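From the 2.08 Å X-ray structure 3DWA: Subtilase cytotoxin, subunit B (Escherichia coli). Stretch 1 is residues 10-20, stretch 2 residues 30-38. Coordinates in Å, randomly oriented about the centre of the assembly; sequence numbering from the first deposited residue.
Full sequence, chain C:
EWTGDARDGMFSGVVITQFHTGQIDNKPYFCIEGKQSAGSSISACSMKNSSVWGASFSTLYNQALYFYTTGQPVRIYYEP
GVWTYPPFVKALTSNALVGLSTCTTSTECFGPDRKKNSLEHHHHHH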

# COMPACT_ATOMS: atom_id res chain seq x y z
N MSE C 10 9.00 21.50 -16.10
CA MSE C 10 7.74 20.99 -15.56
C MSE C 10 6.70 21.11 -16.65
O MSE C 10 6.87 21.89 -17.57
CB MSE C 10 7.33 21.80 -14.35
CG MSE C 10 7.23 23.25 -14.67
SE MSE C 10 6.69 24.17 -13.10
CE MSE C 10 6.31 25.95 -13.79
N PHE C 11 5.62 20.32 -16.56
CA PHE C 11 4.48 20.48 -17.45
C PHE C 11 3.27 20.50 -16.56
O PHE C 11 3.10 19.58 -15.74
CB PHE C 11 4.39 19.33 -18.47
CG PHE C 11 5.44 19.41 -19.55
CD1 PHE C 11 5.35 20.36 -20.55
CD2 PHE C 11 6.53 18.59 -19.52
CE1 PHE C 11 6.32 20.45 -21.54
CE2 PHE C 11 7.51 18.67 -20.51
CZ PHE C 11 7.40 19.62 -21.52
N SER C 12 2.45 21.55 -16.69
CA SER C 12 1.28 21.71 -15.84
C SER C 12 0.04 21.27 -16.57
O SER C 12 0.03 21.26 -17.82
CB SER C 12 1.12 23.14 -15.37
OG SER C 12 2.30 23.56 -14.76
N GLY C 13 -1.00 20.91 -15.77
CA GLY C 13 -2.30 20.44 -16.28
C GLY C 13 -2.26 19.20 -17.18
O GLY C 13 -2.99 19.11 -18.20
N VAL C 14 -1.40 18.27 -16.82
CA VAL C 14 -1.19 17.03 -17.52
C VAL C 14 -2.10 15.94 -16.97
O VAL C 14 -2.23 15.78 -15.74
CB VAL C 14 0.30 16.64 -17.30
CG1 VAL C 14 0.66 15.25 -17.80
CG2 VAL C 14 1.18 17.73 -17.93
N VAL C 15 -2.72 15.15 -17.85
CA VAL C 15 -3.50 13.98 -17.41
C VAL C 15 -2.61 12.78 -17.71
O VAL C 15 -2.13 12.63 -18.85
CB VAL C 15 -4.90 13.90 -18.13
CG1 VAL C 15 -5.55 12.53 -17.90
CG2 VAL C 15 -5.83 15.04 -17.68
N ILE C 16 -2.30 11.98 -16.68
CA ILE C 16 -1.45 10.78 -16.87
C ILE C 16 -2.31 9.74 -17.56
O ILE C 16 -3.30 9.29 -17.02
CB ILE C 16 -0.83 10.20 -15.52
CG1 ILE C 16 0.07 11.25 -14.85
CG2 ILE C 16 -0.06 8.83 -15.80
CD1 ILE C 16 0.51 10.92 -13.34
N THR C 17 -1.91 9.37 -18.76
CA THR C 17 -2.72 8.52 -19.63
C THR C 17 -2.13 7.13 -19.87
O THR C 17 -2.85 6.22 -20.27
CB THR C 17 -2.93 9.22 -21.01
OG1 THR C 17 -1.66 9.54 -21.59
CG2 THR C 17 -3.70 10.54 -20.83
N GLN C 18 -0.83 6.96 -19.67
CA GLN C 18 -0.19 5.63 -19.89
C GLN C 18 0.80 5.33 -18.77
O GLN C 18 1.40 6.23 -18.19
CB GLN C 18 0.55 5.52 -21.24
CG GLN C 18 -0.26 5.86 -22.53
CD GLN C 18 -1.41 4.89 -22.80
OE1 GLN C 18 -1.28 3.66 -22.62
NE2 GLN C 18 -2.54 5.44 -23.20
N PHE C 19 0.98 4.04 -18.51
CA PHE C 19 1.79 3.58 -17.37
C PHE C 19 2.57 2.32 -17.83
O PHE C 19 1.99 1.43 -18.40
CB PHE C 19 0.86 3.26 -16.21
CG PHE C 19 1.46 3.56 -14.87
CD1 PHE C 19 1.06 4.68 -14.17
CD2 PHE C 19 2.42 2.71 -14.31
CE1 PHE C 19 1.61 4.98 -12.92
CE2 PHE C 19 2.96 2.97 -13.06
CZ PHE C 19 2.56 4.11 -12.36
N HIS C 20 3.89 2.30 -17.65
CA HIS C 20 4.69 1.10 -17.95
C HIS C 20 5.59 0.83 -16.75
O HIS C 20 6.05 1.75 -16.12
CB HIS C 20 5.56 1.31 -19.20
CG HIS C 20 6.64 0.28 -19.39
ND1 HIS C 20 7.98 0.55 -19.19
CD2 HIS C 20 6.57 -1.03 -19.73
CE1 HIS C 20 8.68 -0.55 -19.40
NE2 HIS C 20 7.85 -1.52 -19.73
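Stretch 2, residues 30-38: FCIEGKQSA

Stretch 2 is an extended strand from Phe-30 to Lys-35, with phi between -139° and -114° throughout, and it lies antiparallel to the second strand of stretch 1, which reaches His-20. The N-to-C directions of the two strands make an angle of 136°, well short of 180°, so the ribbons are strongly twisted against each other, and their axes approach to 4.4 Å. Before this strand, stretch 1 turns a corner at Gly-13, whose phi/psi of 58/39 lies in a region that favours glycine.

Three hydrogen-bonded pairs set the register. Val-15 N donates to Lys-35 O at 3.1 Å and Lys-35 N returns to Val-15 O at 2.9 Å; Gln-18 and Glu-33 form the second pair, with Glu-33 N to Gln-18 O at 3.0 Å and Gln-18 N to Glu-33 O at 3.2 Å. At the far end, His-20 N to Cys-31 O and Cys-31 N to His-20 O both measure 2.9 Å. Between the first two pairs the register slips by one residue, a beta bulge. Its signature is the shared acceptor: Glu-33 O also takes the bond from Thr-17 N at 2.8 Å, and Thr-17, with psi at -21°, leaves the regular extended conformation.

The narrow pairs lie between these. Ile-16 CA stands 4.0 Å from Gly-34 CA, and the absence of a side chain on Gly-34 matters here: Val-14 CG1 packs 3.6 Å from Gly-34 CA, and an ideally placed CB would come within 2.3 Å of that methyl.

Ile-16, Phe-19 and Ile-32 point to one face of the sheet. There Ile-16 CG2 meets Ile-32 CB at 3.9 Å and Phe-19 CE1 meets Ile-32 CG2 at 3.7 Å. The Phe-19 and Phe-30 rings are nearly parallel, at 11°, but their centroids are 5.5 Å apart, so they are slid past one another and barely overlap; Phe-19 CZ to Phe-30 CD1 is 3.7 Å. Val-15, Gln-18, Glu-33 and Lys-35 point to the other face, where Gln-18 CG approaches Glu-33 OE1 to 3.4 Å.

Past the strand, Gln-36 reaches back over the corner. Its NE2 donates to Ser-12 O at 3.1 Å, its OE1 lies 2.9 Å from Phe-11 CD1, and its CG rests 3.7 Å from Val-14 CG2. Water 1 reinforces this link, accepting from Ser-12 N and Gln-36 NE2, each 3.0 Å from the water O.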

# COMPACT_ATOMS: atom_id res chain seq x y z
N PHE C 30 9.53 2.65 -13.46
CA PHE C 30 8.24 2.85 -14.12
C PHE C 30 8.37 4.13 -14.96
O PHE C 30 9.23 4.97 -14.70
CB PHE C 30 7.05 2.88 -13.11
CG PHE C 30 6.93 4.18 -12.33
CD1 PHE C 30 6.09 5.20 -12.79
CD2 PHE C 30 7.65 4.37 -11.14
CE1 PHE C 30 6.01 6.42 -12.10
CE2 PHE C 30 7.58 5.57 -10.46
CZ PHE C 30 6.74 6.60 -10.92
N CYS C 31 7.52 4.25 -15.97
CA CYS C 31 7.52 5.40 -16.84
C CYS C 31 6.04 5.76 -17.00
O CYS C 31 5.20 4.88 -17.08
CB CYS C 31 8.19 5.04 -18.20
SG CYS C 31 8.46 6.51 -19.31
N ILE C 32 5.73 7.05 -16.96
CA ILE C 32 4.36 7.49 -17.26
C ILE C 32 4.33 8.32 -18.54
O ILE C 32 5.33 8.90 -18.92
CB ILE C 32 3.78 8.34 -16.11
CG1 ILE C 32 4.73 9.49 -15.78
CG2 ILE C 32 3.51 7.47 -14.87
CD1 ILE C 32 4.22 10.41 -14.70
N GLU C 33 3.18 8.35 -19.22
CA GLU C 33 2.99 9.32 -20.28
C GLU C 33 1.78 10.14 -19.90
O GLU C 33 0.82 9.64 -19.31
CB GLU C 33 2.82 8.64 -21.64
CG GLU C 33 2.63 9.60 -22.83
CD GLU C 33 1.59 9.06 -23.82
OE1 GLU C 33 1.75 7.89 -24.30
OE2 GLU C 33 0.59 9.76 -24.09
N GLY C 34 1.85 11.44 -20.15
CA GLY C 34 0.71 12.29 -19.90
C GLY C 34 0.47 13.21 -21.08
O GLY C 34 1.37 13.41 -21.88
N LYS C 35 -0.75 13.75 -21.18
CA LYS C 35 -1.13 14.70 -22.24
C LYS C 35 -1.53 16.06 -21.63
O LYS C 35 -2.36 16.15 -20.73
CB LYS C 35 -2.35 14.20 -23.00
CG LYS C 35 -2.20 12.96 -23.85
CD LYS C 35 -1.64 13.29 -25.20
CE LYS C 35 -1.52 12.00 -25.99
NZ LYS C 35 -0.54 12.16 -27.11
N GLN C 36 -0.97 17.12 -22.17
CA GLN C 36 -1.44 18.46 -21.85
C GLN C 36 -2.70 18.79 -22.63
O GLN C 36 -3.13 17.97 -23.44
CB GLN C 36 -0.33 19.48 -22.14
CG GLN C 36 0.88 19.19 -21.29
CD GLN C 36 1.90 20.27 -21.31
OE1 GLN C 36 2.85 20.21 -22.09
NE2 GLN C 36 1.73 21.27 -20.45
N SER C 37 -3.26 19.99 -22.41
CA SER C 37 -4.55 20.45 -23.02
C SER C 37 -4.86 19.96 -24.43
O SER C 37 -6.03 19.70 -24.73
CB SER C 37 -4.86 21.89 -22.71
OG SER C 37 -5.21 21.91 -21.33
N ALA C 38 -3.88 19.87 -25.33
CA ALA C 38 -3.55 20.71 -26.46
C ALA C 38 -3.24 19.41 -27.26
O ALA C 38 -3.20 19.38 -28.48
CB ALA C 38 -2.32 21.55 -26.25
O HOH W 1 3.17 23.42 -18.96
O HOH W 2 -2.27 21.27 -20.11